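Local coordinates for NIF3-related protein (PDB 2GX8), which is of unknown function but binds a pair of zinc ions through the dimetal motif of the Nif3 family and carries a regulatory domain, at residues C[70-75]-C[91-96]; C[87-92]-C[121-126]; C[165-170]-C[252-257]; C[204-209]-C[219-224]. All coordinates share one frame; numbering follows the deposited sequence.

Interaction 1 (C[70-75]-C[91-96]); sequences ALDVTE and AHHPLI. With ZN (zinc ion), chain M; ZN (zinc ion), chain L.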
loop_
_atom_site.group_PDB
_atom_site.type_symbol
_atom_site.label_atom_id
_atom_site.label_comp_id
_atom_site.label_asym_id
_atom_site.label_seq_id
_atom_site.Cartn_x
_atom_site.Cartn_y
_atom_site.Cartn_z
ATOM N N ALA C 70 30.577 -17.298 -13.898
ATOM C CA ALA C 70 30.456 -17.649 -12.479
ATOM C C ALA C 70 29.019 -17.874 -12.077
ATOM O O ALA C 70 28.107 -17.440 -12.778
ATOM C CB ALA C 70 31.057 -16.531 -11.598
ATOM N N LEU C 71 28.828 -18.550 -10.943
ATOM C CA LEU C 71 27.509 -18.700 -10.357
ATOM C C LEU C 71 27.382 -17.574 -9.297
ATOM O O LEU C 71 26.523 -16.688 -9.403
ATOM C CB LEU C 71 27.313 -20.110 -9.783
ATOM C CG LEU C 71 26.057 -20.353 -8.927
ATOM C CD1 LEU C 71 24.818 -20.191 -9.756
ATOM C CD2 LEU C 71 26.052 -21.722 -8.269
ATOM N N ASP C 72 28.280 -17.582 -8.313
ATOM C CA ASP C 72 28.330 -16.583 -7.256
ATOM C C ASP C 72 29.594 -15.761 -7.423
ATOM O O ASP C 72 30.662 -16.343 -7.678
ATOM C CB ASP C 72 28.406 -17.310 -5.921
ATOM C CG ASP C 72 27.230 -18.224 -5.714
ATOM O OD1 ASP C 72 26.110 -17.691 -5.843
ATOM O OD2 ASP C 72 27.400 -19.449 -5.421
ATOM N N VAL C 73 29.489 -14.429 -7.312
ATOM C CA VAL C 73 30.688 -13.621 -7.374
ATOM C C VAL C 73 31.209 -13.404 -5.972
ATOM O O VAL C 73 30.859 -12.438 -5.319
ATOM C CB VAL C 73 30.483 -12.257 -8.054
ATOM C CG1 VAL C 73 31.803 -11.510 -8.119
ATOM C CG2 VAL C 73 29.890 -12.425 -9.442
ATOM N N THR C 74 32.020 -14.331 -5.492
ATOM C CA THR C 74 32.628 -14.222 -4.160
ATOM C C THR C 74 33.977 -13.566 -4.393
ATOM O O THR C 74 34.365 -13.365 -5.543
ATOM C CB THR C 74 32.880 -15.603 -3.578
ATOM O OG1 THR C 74 33.784 -16.305 -4.442
ATOM C CG2 THR C 74 31.584 -16.387 -3.522
ATOM N N GLU C 75 34.708 -13.233 -3.334
ATOM C CA GLU C 75 36.003 -12.598 -3.532
ATOM C C GLU C 75 37.022 -13.534 -4.220
ATOM O O GLU C 75 37.789 -13.081 -5.077
ATOM C CB GLU C 75 36.563 -11.999 -2.245
ATOM C CG GLU C 75 37.614 -10.940 -2.550
ATOM C CD GLU C 75 38.041 -10.154 -1.348
ATOM O OE1 GLU C 75 37.526 -10.435 -0.247
ATOM O OE2 GLU C 75 38.890 -9.245 -1.500
ATOM N N ALA C 91 27.862 -13.584 -14.275
ATOM C CA ALA C 91 27.404 -14.337 -13.116
ATOM C C ALA C 91 25.923 -14.577 -13.146
ATOM O O ALA C 91 25.176 -13.711 -13.601
ATOM C CB ALA C 91 27.743 -13.575 -11.861
ATOM N N HIS C 92 25.504 -15.719 -12.591
ATOM C CA HIS C 92 24.132 -16.121 -12.559
ATOM C C HIS C 92 23.371 -15.437 -11.452
ATOM O O HIS C 92 22.240 -14.986 -11.666
ATOM C CB HIS C 92 24.056 -17.633 -12.368
ATOM C CG HIS C 92 22.671 -18.181 -12.396
ATOM N ND1 HIS C 92 21.766 -17.858 -13.385
ATOM C CD2 HIS C 92 22.055 -19.089 -11.605
ATOM C CE1 HIS C 92 20.637 -18.507 -13.171
ATOM N NE2 HIS C 92 20.790 -19.266 -12.105
ATOM N N HIS C 93 23.961 -15.397 -10.251
ATOM C CA HIS C 93 23.327 -14.702 -9.140
ATOM C C HIS C 93 23.899 -13.300 -9.117
ATOM O O HIS C 93 25.112 -13.137 -9.092
ATOM C CB HIS C 93 23.605 -15.353 -7.803
ATOM C CG HIS C 93 23.095 -16.734 -7.694
ATOM N ND1 HIS C 93 23.769 -17.714 -7.010
ATOM C CD2 HIS C 93 21.982 -17.313 -8.192
ATOM C CE1 HIS C 93 23.066 -18.833 -7.042
ATOM N NE2 HIS C 93 21.988 -18.622 -7.776
ATOM N N PRO C 94 23.022 -12.289 -9.138
ATOM C CA PRO C 94 23.430 -10.890 -9.129
ATOM C C PRO C 94 24.328 -10.581 -7.929
ATOM O O PRO C 94 24.031 -11.013 -6.852
ATOM C CB PRO C 94 22.096 -10.135 -8.962
ATOM C CG PRO C 94 21.051 -11.067 -9.378
ATOM C CD PRO C 94 21.558 -12.451 -9.176
ATOM N N LEU C 95 25.415 -9.856 -8.128
ATOM C CA LEU C 95 26.251 -9.406 -6.999
ATOM C C LEU C 95 25.502 -8.315 -6.206
ATOM O O LEU C 95 25.531 -8.299 -4.986
ATOM C CB LEU C 95 27.609 -8.908 -7.481
ATOM C CG LEU C 95 28.562 -8.187 -6.509
ATOM C CD1 LEU C 95 29.081 -9.070 -5.379
ATOM C CD2 LEU C 95 29.729 -7.646 -7.335
ATOM N N ILE C 96 24.833 -7.406 -6.898
ATOM C CA ILE C 96 24.001 -6.457 -6.189
ATOM C C ILE C 96 22.591 -6.977 -6.355
ATOM O O ILE C 96 22.116 -7.053 -7.476
ATOM C CB ILE C 96 24.029 -5.058 -6.815
ATOM C CG1 ILE C 96 25.436 -4.474 -6.757
ATOM C CG2 ILE C 96 23.044 -4.129 -6.095
ATOM C CD1 ILE C 96 25.541 -3.118 -7.405
HETATM ZN ZN ZN M . 18.916 -19.845 -11.031
HETATM ZN ZN ZN L . 19.859 -19.355 -7.878
HETATM O O HOH W 1 26.738 -12.999 -6.799
#
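Asp72 OD1 lies 2.6 Å from His93 ND1, the shortest hydrogen bond of this contact, and the pair illustrates how a carboxylate in the second shell orients a metal ligand. The setting is the dizinc site of the Nif3 fold, where the ends of two adjacent parallel strands bring the loops 70-75 and 91-96 together. The bond is nearly straight (170°); OD1 lies in the imidazole plane and is met on its syn side, with ND1 26° out of the carboxylate plane, which, with the zinc on NE2, helps fix the ring's rotation. His93 NE2 binds one zinc together with His357 and Glu360. OD2 of the same aspartate reaches Thr391 of the same chain and Tyr339 of the second subunit, so both carboxylate oxygens are held.

Leu71 lies alongside both histidines. With CG anti to the backbone N (chi1 170°), its CD1 rides over one face of the His93 ring, 3.8 Å from the centroid, and meets the edge of His92 at CD2, 3.5 Å away. His92 binds the second zinc through NE2, with Asp131 and Glu360, while its ND1 is taken by Ala126 O. The backbone supplies His93 N to Leu71 O, 3.0 Å, in the carbonyl plane. Farther along, one water accepts from Val73 N at 3.1 Å and donates to His93 O at 2.8 Å.

Interaction 2 (C[87-92]-C[121-126]); sequences NVIIAH and IAIYAA. With ZN (zinc ion), chain M.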
loop_
_atom_site.group_PDB
_atom_site.type_symbol
_atom_site.label_atom_id
_atom_site.label_comp_id
_atom_site.label_asym_id
_atom_site.label_seq_id
_atom_site.Cartn_x
_atom_site.Cartn_y
_atom_site.Cartn_z
ATOM N N ASN C 87 38.373 -9.286 -17.619
ATOM C CA ASN C 87 37.846 -8.025 -17.124
ATOM C C ASN C 87 36.328 -7.938 -17.220
ATOM O O ASN C 87 35.766 -6.835 -17.218
ATOM C CB ASN C 87 38.548 -6.824 -17.790
ATOM C CG ASN C 87 38.419 -6.827 -19.290
ATOM O OD1 ASN C 87 38.030 -7.823 -19.885
ATOM N ND2 ASN C 87 38.757 -5.703 -19.918
ATOM N N VAL C 88 35.687 -9.107 -17.336
ATOM C CA VAL C 88 34.231 -9.237 -17.360
ATOM C C VAL C 88 33.861 -10.577 -16.774
ATOM O O VAL C 88 34.330 -11.629 -17.258
ATOM C CB VAL C 88 33.582 -9.221 -18.771
ATOM C CG1 VAL C 88 32.075 -9.474 -18.652
ATOM C CG2 VAL C 88 33.827 -7.892 -19.534
ATOM N N ILE C 89 33.009 -10.542 -15.749
ATOM C CA ILE C 89 32.486 -11.757 -15.163
ATOM C C ILE C 89 30.971 -11.856 -15.438
ATOM O O ILE C 89 30.201 -10.919 -15.127
ATOM C CB ILE C 89 32.713 -11.810 -13.628
ATOM C CG1 ILE C 89 34.213 -11.689 -13.290
ATOM C CG2 ILE C 89 32.135 -13.056 -13.087
ATOM C CD1 ILE C 89 34.553 -11.663 -11.756
ATOM N N ILE C 90 30.545 -12.956 -16.053
ATOM C CA ILE C 90 29.129 -13.170 -16.262
ATOM C C ILE C 90 28.698 -14.102 -15.167
ATOM O O ILE C 90 29.106 -15.267 -15.122
ATOM C CB ILE C 90 28.807 -13.771 -17.626
ATOM C CG1 ILE C 90 29.100 -12.765 -18.707
ATOM C CG2 ILE C 90 27.312 -14.127 -17.726
ATOM C CD1 ILE C 90 28.900 -13.317 -20.072
ATOM N N ALA C 91 27.862 -13.584 -14.275
ATOM C CA ALA C 91 27.404 -14.337 -13.116
ATOM C C ALA C 91 25.923 -14.577 -13.146
ATOM O O ALA C 91 25.176 -13.711 -13.601
ATOM C CB ALA C 91 27.743 -13.575 -11.861
ATOM N N HIS C 92 25.504 -15.719 -12.591
ATOM C CA HIS C 92 24.132 -16.121 -12.559
ATOM C C HIS C 92 23.371 -15.437 -11.452
ATOM O O HIS C 92 22.240 -14.986 -11.666
ATOM C CB HIS C 92 24.056 -17.633 -12.368
ATOM C CG HIS C 92 22.671 -18.181 -12.396
ATOM N ND1 HIS C 92 21.766 -17.858 -13.385
ATOM C CD2 HIS C 92 22.055 -19.089 -11.605
ATOM C CE1 HIS C 92 20.637 -18.507 -13.171
ATOM N NE2 HIS C 92 20.790 -19.266 -12.105
ATOM N N ILE C 121 37.109 -4.508 -13.256
ATOM C CA ILE C 121 36.392 -5.729 -13.613
ATOM C C ILE C 121 34.900 -5.474 -13.711
ATOM O O ILE C 121 34.303 -5.008 -12.752
ATOM C CB ILE C 121 36.621 -6.854 -12.611
ATOM C CG1 ILE C 121 38.093 -7.264 -12.633
ATOM C CG2 ILE C 121 35.714 -8.076 -12.943
ATOM C CD1 ILE C 121 38.383 -8.374 -11.644
ATOM N N ALA C 122 34.320 -5.776 -14.878
ATOM C CA ALA C 122 32.912 -5.579 -15.117
ATOM C C ALA C 122 32.161 -6.796 -14.589
ATOM O O ALA C 122 32.627 -7.922 -14.718
ATOM C CB ALA C 122 32.655 -5.383 -16.585
ATOM N N ILE C 123 31.015 -6.549 -13.962
ATOM C CA ILE C 123 30.195 -7.604 -13.392
ATOM C C ILE C 123 28.832 -7.517 -14.077
ATOM O O ILE C 123 28.142 -6.499 -14.009
ATOM C CB ILE C 123 30.053 -7.443 -11.873
ATOM C CG1 ILE C 123 31.420 -7.489 -11.179
ATOM C CG2 ILE C 123 29.102 -8.526 -11.272
ATOM C CD1 ILE C 123 32.151 -8.797 -11.380
ATOM N N TYR C 124 28.455 -8.602 -14.747
ATOM C CA TYR C 124 27.202 -8.649 -15.464
ATOM C C TYR C 124 26.317 -9.744 -14.875
ATOM O O TYR C 124 26.773 -10.881 -14.683
ATOM C CB TYR C 124 27.499 -8.884 -16.958
ATOM C CG TYR C 124 26.281 -9.049 -17.842
ATOM C CD1 TYR C 124 25.690 -10.311 -18.005
ATOM C CD2 TYR C 124 25.740 -7.975 -18.528
ATOM C CE1 TYR C 124 24.598 -10.498 -18.805
ATOM C CE2 TYR C 124 24.620 -8.158 -19.351
ATOM C CZ TYR C 124 24.069 -9.429 -19.477
ATOM O OH TYR C 124 22.974 -9.661 -20.263
ATOM N N ALA C 125 25.057 -9.434 -14.572
ATOM C CA ALA C 125 24.197 -10.480 -14.003
ATOM C C ALA C 125 23.240 -11.082 -15.018
ATOM O O ALA C 125 22.573 -10.367 -15.762
ATOM C CB ALA C 125 23.436 -9.966 -12.824
ATOM N N ALA C 126 23.181 -12.405 -15.043
ATOM C CA ALA C 126 22.252 -13.122 -15.901
ATOM C C ALA C 126 21.486 -14.072 -15.004
ATOM O O ALA C 126 21.840 -15.248 -14.901
ATOM C CB ALA C 126 23.013 -13.891 -16.894
HETATM ZN ZN ZN M . 18.916 -19.845 -11.031
#
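Ile89 and Ile123 lie side by side across two parallel strands and point the same way, their CD1 atoms 3.8 Å apart, an example of how bridged residues in a sheet place their side chains on one face. Both start alike, with CG2 anti to the backbone N, and part at chi2: Ile89 runs on extended (177°), whereas Ile123 bends (-61°), which turns its CD1 back across the interval between the strands until it touches Ile89 CB as well. Ile121 comes in obliquely on the same face, laying CG2 against Ile89 CG1 at 3.9 Å. The other face carries Val88, Ala122, Ile90 and Tyr124. There Ile90 CG2 approaches CD1 of the Tyr124 ring at 4.2 Å, the two side chains running alongside each other, and the phenol hydroxyl goes on to Glu39.

Between the two faces the ladder runs in nearly straight bonds, although the first, Ala122 N to Asn87 O, comes in from above the carbonyl plane. Ala122 O receives Ile89 N, Ile89 O receives Tyr124 N, and Tyr124 O receives Ala91 N at 2.9 Å, almost along the C=O axis. Past the last bridge Ala126 N still bonds Ala91 O at 2.8 Å. His92 then turns its ND1 to Ala126 O, 3.0 Å away and tilted from the imidazole plane, so the backbone of one strand end steadies a zinc ligand on the other.

Helix 108-118 makes the crossover of this beta-alpha-beta unit. Strand 66-70 flanks 88-91 and strand 54-56 flanks 122-125; helix 31-38 packs on the Ile90 and Tyr124 face, helix 75-84 on that of Ile89 and Ile121.

Interaction 3 (C[165-170]-C[252-257]); sequences VVFVPV and EVAYDV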
loop_
_atom_site.group_PDB
_atom_site.type_symbol
_atom_site.label_atom_id
_atom_site.label_comp_id
_atom_site.label_asym_id
_atom_site.label_seq_id
_atom_site.Cartn_x
_atom_site.Cartn_y
_atom_site.Cartn_z
ATOM N N VAL C 165 1.545 -8.838 -42.688
ATOM C CA VAL C 165 0.995 -8.944 -44.033
ATOM C C VAL C 165 1.672 -7.825 -44.821
ATOM O O VAL C 165 1.622 -6.673 -44.410
ATOM C CB VAL C 165 -0.526 -8.750 -44.023
ATOM C CG1 VAL C 165 -1.091 -8.746 -45.451
ATOM C CG2 VAL C 165 -1.184 -9.834 -43.177
ATOM N N VAL C 166 2.338 -8.152 -45.921
ATOM C CA VAL C 166 3.000 -7.128 -46.738
ATOM C C VAL C 166 2.479 -7.234 -48.196
ATOM O O VAL C 166 2.099 -8.318 -48.668
ATOM C CB VAL C 166 4.542 -7.211 -46.587
ATOM C CG1 VAL C 166 5.096 -8.517 -47.203
ATOM C CG2 VAL C 166 5.266 -5.958 -47.183
ATOM N N PHE C 167 2.408 -6.108 -48.894
ATOM C CA PHE C 167 1.896 -6.067 -50.287
ATOM C C PHE C 167 3.053 -5.739 -51.204
ATOM O O PHE C 167 3.714 -4.723 -51.011
ATOM C CB PHE C 167 0.766 -5.035 -50.375
ATOM C CG PHE C 167 -0.343 -5.306 -49.397
ATOM C CD1 PHE C 167 -0.281 -4.816 -48.102
ATOM C CD2 PHE C 167 -1.402 -6.115 -49.747
ATOM C CE1 PHE C 167 -1.298 -5.097 -47.169
ATOM C CE2 PHE C 167 -2.400 -6.391 -48.835
ATOM C CZ PHE C 167 -2.339 -5.897 -47.548
ATOM N N VAL C 168 3.313 -6.614 -52.179
ATOM C CA VAL C 168 4.503 -6.506 -53.024
ATOM C C VAL C 168 4.176 -6.811 -54.481
ATOM O O VAL C 168 3.388 -7.710 -54.754
ATOM C CB VAL C 168 5.587 -7.573 -52.621
ATOM C CG1 VAL C 168 6.949 -7.240 -53.228
ATOM C CG2 VAL C 168 5.760 -7.695 -51.125
ATOM N N PRO C 169 4.761 -6.062 -55.431
ATOM C CA PRO C 169 4.565 -6.470 -56.820
ATOM C C PRO C 169 5.169 -7.874 -57.072
ATOM O O PRO C 169 6.169 -8.238 -56.444
ATOM C CB PRO C 169 5.353 -5.408 -57.594
ATOM C CG PRO C 169 6.347 -4.883 -56.614
ATOM C CD PRO C 169 5.569 -4.832 -55.349
ATOM N N VAL C 170 4.545 -8.643 -57.970
ATOM C CA VAL C 170 4.972 -10.016 -58.330
ATOM C C VAL C 170 6.435 -10.073 -58.753
ATOM O O VAL C 170 7.099 -11.107 -58.589
ATOM C CB VAL C 170 4.058 -10.672 -59.439
ATOM C CG1 VAL C 170 4.516 -12.082 -59.758
ATOM C CG2 VAL C 170 2.555 -10.710 -59.012
ATOM N N GLU C 252 8.097 3.846 -49.885
ATOM C CA GLU C 252 6.973 3.872 -48.952
ATOM C C GLU C 252 6.264 2.491 -49.033
ATOM O O GLU C 252 5.582 2.178 -50.021
ATOM C CB GLU C 252 6.038 5.079 -49.215
ATOM C CG GLU C 252 5.512 5.303 -50.673
ATOM C CD GLU C 252 6.472 6.045 -51.630
ATOM O OE1 GLU C 252 7.688 6.180 -51.330
ATOM O OE2 GLU C 252 5.987 6.491 -52.700
ATOM N N VAL C 253 6.447 1.665 -48.002
ATOM C CA VAL C 253 5.913 0.293 -47.991
ATOM C C VAL C 253 4.670 0.089 -47.110
ATOM O O VAL C 253 4.651 0.483 -45.936
ATOM C CB VAL C 253 7.007 -0.714 -47.538
ATOM C CG1 VAL C 253 6.490 -2.161 -47.571
ATOM C CG2 VAL C 253 8.244 -0.587 -48.399
ATOM N N ALA C 254 3.645 -0.554 -47.672
ATOM C CA ALA C 254 2.409 -0.841 -46.930
ATOM C C ALA C 254 2.404 -2.253 -46.386
ATOM O O ALA C 254 2.450 -3.231 -47.134
ATOM C CB ALA C 254 1.183 -0.624 -47.799
ATOM N N TYR C 255 2.360 -2.340 -45.066
ATOM C CA TYR C 255 2.331 -3.593 -44.382
ATOM C C TYR C 255 1.524 -3.374 -43.121
ATOM O O TYR C 255 1.421 -2.252 -42.615
ATOM C CB TYR C 255 3.757 -4.100 -44.060
ATOM C CG TYR C 255 4.532 -3.243 -43.070
ATOM C CD1 TYR C 255 5.248 -2.116 -43.494
ATOM C CD2 TYR C 255 4.564 -3.564 -41.718
ATOM C CE1 TYR C 255 5.950 -1.331 -42.590
ATOM C CE2 TYR C 255 5.265 -2.774 -40.804
ATOM C CZ TYR C 255 5.948 -1.663 -41.250
ATOM O OH TYR C 255 6.654 -0.890 -40.359
ATOM N N ASP C 256 0.975 -4.471 -42.619
ATOM C CA ASP C 256 0.138 -4.477 -41.445
ATOM C C ASP C 256 0.733 -5.453 -40.477
ATOM O O ASP C 256 1.348 -6.417 -40.884
ATOM C CB ASP C 256 -1.272 -4.957 -41.818
ATOM C CG ASP C 256 -1.949 -4.072 -42.859
ATOM O OD1 ASP C 256 -1.789 -2.833 -42.813
ATOM O OD2 ASP C 256 -2.661 -4.605 -43.732
ATOM N N VAL C 257 0.584 -5.188 -39.190
ATOM C CA VAL C 257 1.020 -6.129 -38.169
ATOM C C VAL C 257 -0.221 -6.379 -37.323
ATOM O O VAL C 257 -0.735 -5.474 -36.687
ATOM C CB VAL C 257 2.179 -5.574 -37.309
ATOM C CG1 VAL C 257 2.564 -6.570 -36.282
ATOM C CG2 VAL C 257 3.373 -5.267 -38.160
HETATM O O HOH W 2 3.586 -2.013 -50.845
#
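An antiparallel pairing joins the long strand 150-168 to strand 255-260 in the extended sheet remote from the zinc site, and it shows how such a ladder frays at its end, after one fully bonded pair. Val165 and Asp256 form the hydrogen-bonded pair: Val165 N reaches Asp256 O at 3.0 Å, and Asp256 N returns to Val165 O at 2.9 Å. One step on, Val166 faces Tyr255 as a non-hydrogen-bonded pair. The next bond, Phe167 N to Ala254 O, is weak at 3.4 Å. Beyond it a water donates to Phe167 O, 2.7 Å away, and touches Ala254 N only weakly, as the two chains part.

On one face Val166 CG2 lies 4.0 Å from Val253 CG1 and 3.9 Å from Tyr255 CB, the side chains of Val166 and Tyr255 passing at a slant. Tyr255 itself has CG wedged between N and the carbonyl carbon (chi1 66°), and its ring is led off toward helix 237-247, where it rests on Ile241 and Met244. On the other face the Phe167 ring turns its edge to two oxygens. Ala254 O approaches Phe167 CD1 at 3.3 Å in the ring plane, and Asp256 OD2 approaches Phe167 CE1 at 3.7 Å, with the carboxylate plane 73° from the ring.

Ring-edge hydrogens carry a slight positive charge, so this orientation suits the electron-rich oxygens. Asp256 OD2 also makes a salt bridge with Lys163 of the fourth subunit, which probably favours its charged form and ties the pairing to the assembly.

Interaction 4 (C[204-209]-C[219-224]); sequences FVPQEG and QLERVE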
loop_
_atom_site.group_PDB
_atom_site.type_symbol
_atom_site.label_atom_id
_atom_site.label_comp_id
_atom_site.label_asym_id
_atom_site.label_seq_id
_atom_site.Cartn_x
_atom_site.Cartn_y
_atom_site.Cartn_z
ATOM N N PHE C 204 -5.177 3.012 -55.131
ATOM C CA PHE C 204 -4.609 4.143 -54.420
ATOM C C PHE C 204 -4.879 5.411 -55.199
ATOM O O PHE C 204 -5.101 5.364 -56.408
ATOM C CB PHE C 204 -3.114 3.935 -54.101
ATOM C CG PHE C 204 -2.217 3.786 -55.317
ATOM C CD1 PHE C 204 -1.540 4.886 -55.845
ATOM C CD2 PHE C 204 -2.009 2.543 -55.907
ATOM C CE1 PHE C 204 -0.685 4.752 -56.939
ATOM C CE2 PHE C 204 -1.185 2.404 -57.004
ATOM C CZ PHE C 204 -0.513 3.508 -57.531
ATOM N N VAL C 205 -4.922 6.538 -54.501
ATOM C CA VAL C 205 -5.090 7.853 -55.127
ATOM C C VAL C 205 -3.960 8.736 -54.591
ATOM O O VAL C 205 -4.079 9.287 -53.496
ATOM C CB VAL C 205 -6.472 8.492 -54.800
ATOM C CG1 VAL C 205 -6.551 9.929 -55.248
ATOM C CG2 VAL C 205 -7.599 7.713 -55.419
ATOM N N PRO C 206 -2.848 8.870 -55.357
ATOM C CA PRO C 206 -1.683 9.670 -54.956
ATOM C C PRO C 206 -2.097 11.089 -54.638
ATOM O O PRO C 206 -2.956 11.640 -55.326
ATOM C CB PRO C 206 -0.781 9.635 -56.195
ATOM C CG PRO C 206 -1.661 9.233 -57.313
ATOM C CD PRO C 206 -2.650 8.287 -56.690
ATOM N N GLN C 207 -1.504 11.674 -53.601
ATOM C CA GLN C 207 -1.908 13.014 -53.164
ATOM C C GLN C 207 -0.868 14.098 -53.403
ATOM O O GLN C 207 0.269 13.799 -53.773
ATOM C CB GLN C 207 -2.341 12.982 -51.686
ATOM C CG GLN C 207 -3.679 12.280 -51.433
ATOM C CD GLN C 207 -4.872 13.084 -51.934
ATOM O OE1 GLN C 207 -5.843 12.518 -52.447
ATOM N NE2 GLN C 207 -4.795 14.414 -51.802
ATOM N N GLU C 208 -1.292 15.349 -53.200
ATOM C CA GLU C 208 -0.452 16.540 -53.338
ATOM C C GLU C 208 0.980 16.254 -52.883
ATOM O O GLU C 208 1.224 16.015 -51.690
ATOM C CB GLU C 208 -1.024 17.677 -52.492
ATOM C CG GLU C 208 -0.293 19.005 -52.666
ATOM C CD GLU C 208 -0.523 19.962 -51.502
ATOM O OE1 GLU C 208 -0.696 19.485 -50.351
ATOM O OE2 GLU C 208 -0.498 21.190 -51.739
ATOM N N GLY C 209 1.913 16.270 -53.837
ATOM C CA GLY C 209 3.317 15.955 -53.566
ATOM C C GLY C 209 3.612 14.469 -53.755
ATOM O O GLY C 209 3.264 13.625 -52.917
ATOM N N GLN C 219 -6.681 11.220 -58.799
ATOM C CA GLN C 219 -6.510 10.166 -59.807
ATOM C C GLN C 219 -6.459 8.719 -59.246
ATOM O O GLN C 219 -5.436 8.310 -58.713
ATOM C CB GLN C 219 -5.279 10.523 -60.692
ATOM C CG GLN C 219 -3.957 10.976 -59.929
ATOM C CD GLN C 219 -2.880 11.687 -60.821
ATOM O OE1 GLN C 219 -1.699 11.737 -60.459
ATOM N NE2 GLN C 219 -3.299 12.238 -61.967
ATOM N N LEU C 220 -7.545 7.948 -59.381
ATOM C CA LEU C 220 -7.574 6.566 -58.838
ATOM C C LEU C 220 -6.768 5.574 -59.652
ATOM O O LEU C 220 -7.123 5.284 -60.791
ATOM C CB LEU C 220 -9.006 6.012 -58.693
ATOM C CG LEU C 220 -9.106 4.559 -58.169
ATOM C CD1 LEU C 220 -9.103 4.454 -56.651
ATOM C CD2 LEU C 220 -10.360 3.923 -58.682
ATOM N N GLU C 221 -5.705 5.038 -59.058
ATOM C CA GLU C 221 -4.866 4.063 -59.727
ATOM C C GLU C 221 -5.220 2.672 -59.247
ATOM O O GLU C 221 -5.864 2.512 -58.223
ATOM C CB GLU C 221 -3.405 4.338 -59.435
ATOM C CG GLU C 221 -2.995 5.809 -59.467
ATOM C CD GLU C 221 -3.087 6.475 -60.820
ATOM O OE1 GLU C 221 -3.568 5.848 -61.793
ATOM O OE2 GLU C 221 -2.673 7.658 -60.914
ATOM N N ARG C 222 -4.770 1.661 -59.978
ATOM C CA ARG C 222 -5.069 0.264 -59.646
ATOM C C ARG C 222 -3.904 -0.627 -60.066
ATOM O O ARG C 222 -3.404 -0.521 -61.196
ATOM C CB ARG C 222 -6.355 -0.140 -60.357
ATOM C CG ARG C 222 -6.630 -1.633 -60.488
ATOM C CD ARG C 222 -8.080 -1.915 -60.983
ATOM N NE ARG C 222 -9.110 -1.482 -60.027
ATOM C CZ ARG C 222 -9.753 -0.312 -60.072
ATOM N NH1 ARG C 222 -9.496 0.579 -61.025
ATOM N NH2 ARG C 222 -10.665 -0.029 -59.153
ATOM N N VAL C 223 -3.461 -1.502 -59.163
ATOM C CA VAL C 223 -2.288 -2.330 -59.445
ATOM C C VAL C 223 -2.457 -3.767 -58.982
ATOM O O VAL C 223 -2.894 -3.984 -57.863
ATOM C CB VAL C 223 -1.051 -1.700 -58.751
ATOM C CG1 VAL C 223 0.073 -2.689 -58.562
ATOM C CG2 VAL C 223 -0.544 -0.493 -59.522
ATOM N N GLU C 224 -2.154 -4.749 -59.837
ATOM C CA GLU C 224 -2.177 -6.162 -59.415
ATOM C C GLU C 224 -1.010 -6.348 -58.431
ATOM O O GLU C 224 0.073 -5.835 -58.642
ATOM C CB GLU C 224 -2.066 -7.120 -60.599
ATOM C CG GLU C 224 -3.234 -7.058 -61.592
ATOM C CD GLU C 224 -2.903 -7.719 -62.957
ATOM O OE1 GLU C 224 -1.704 -8.009 -63.230
ATOM O OE2 GLU C 224 -3.840 -7.933 -63.780
#
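Phe204 takes Glu221 CB over one face of its ring, a CH-pi contact with the carbon 3.7 Å from the centroid. The same ring meets Val223 at its edge, Phe204 CE2 to Val223 CG2 3.9 Å. Glu221 CG continues past the ring rim, 3.6 Å from Phe204 CE1. It also touches Pro206 CD at 3.7 Å, so ring and proline both pack against this methylene. Pro206 also sets CD against Gln219 O, 3.4 Å away. On the reverse side of the hairpin Val205 CG2 touches Leu220 CD1, their side chains crossing at about a right angle.

What positions these groups is one hydrogen-bonded antiparallel pair near the loop end of the hairpin formed by strands 194-206 and 221-233. Glu221 N reaches Phe204 O at 2.7 Å, nearly end-on to the carbonyl, while the return bond from Phe204 N to Glu221 O is longer, at 3.2 Å, its donor well above the carbonyl plane. The chi1 of Phe204 (62°) places the ring above its partner strand. Farther out, Val205 and Pro206 pair with a strand of the fourth subunit, extending the sheet across the interface, and Tyr191 of that subunit meets the Phe204 ring.

Between the side chains the contact is mainly carbon against carbon, on top of the backbone pair: Glu221 meets the ring with CB and CG, so this approach probably owes little to its charge.

In the fold
Interactions 1 and 2 form one unit: they share Ala91 and His92, their centres lie 8 Å apart, and both touch the same zinc ion, at the end of the five-stranded sheet built around strands 66-70, 88-91 and 122-125. Interactions 3 and 4 come later in the chain, in the other, extended sheet, where strands 150-168 and 221-233 are neighbours; interaction 4 is nested inside the loop that interaction 3 closes, with centres 16 Å apart. The two pairs are well separated, interaction 1 lying about 47 Å from interaction 3 and 61 Å from interaction 4, centre to centre. Metal binding and the fourth-subunit interface, probably part of the regulatory domain, therefore occupy distant regions.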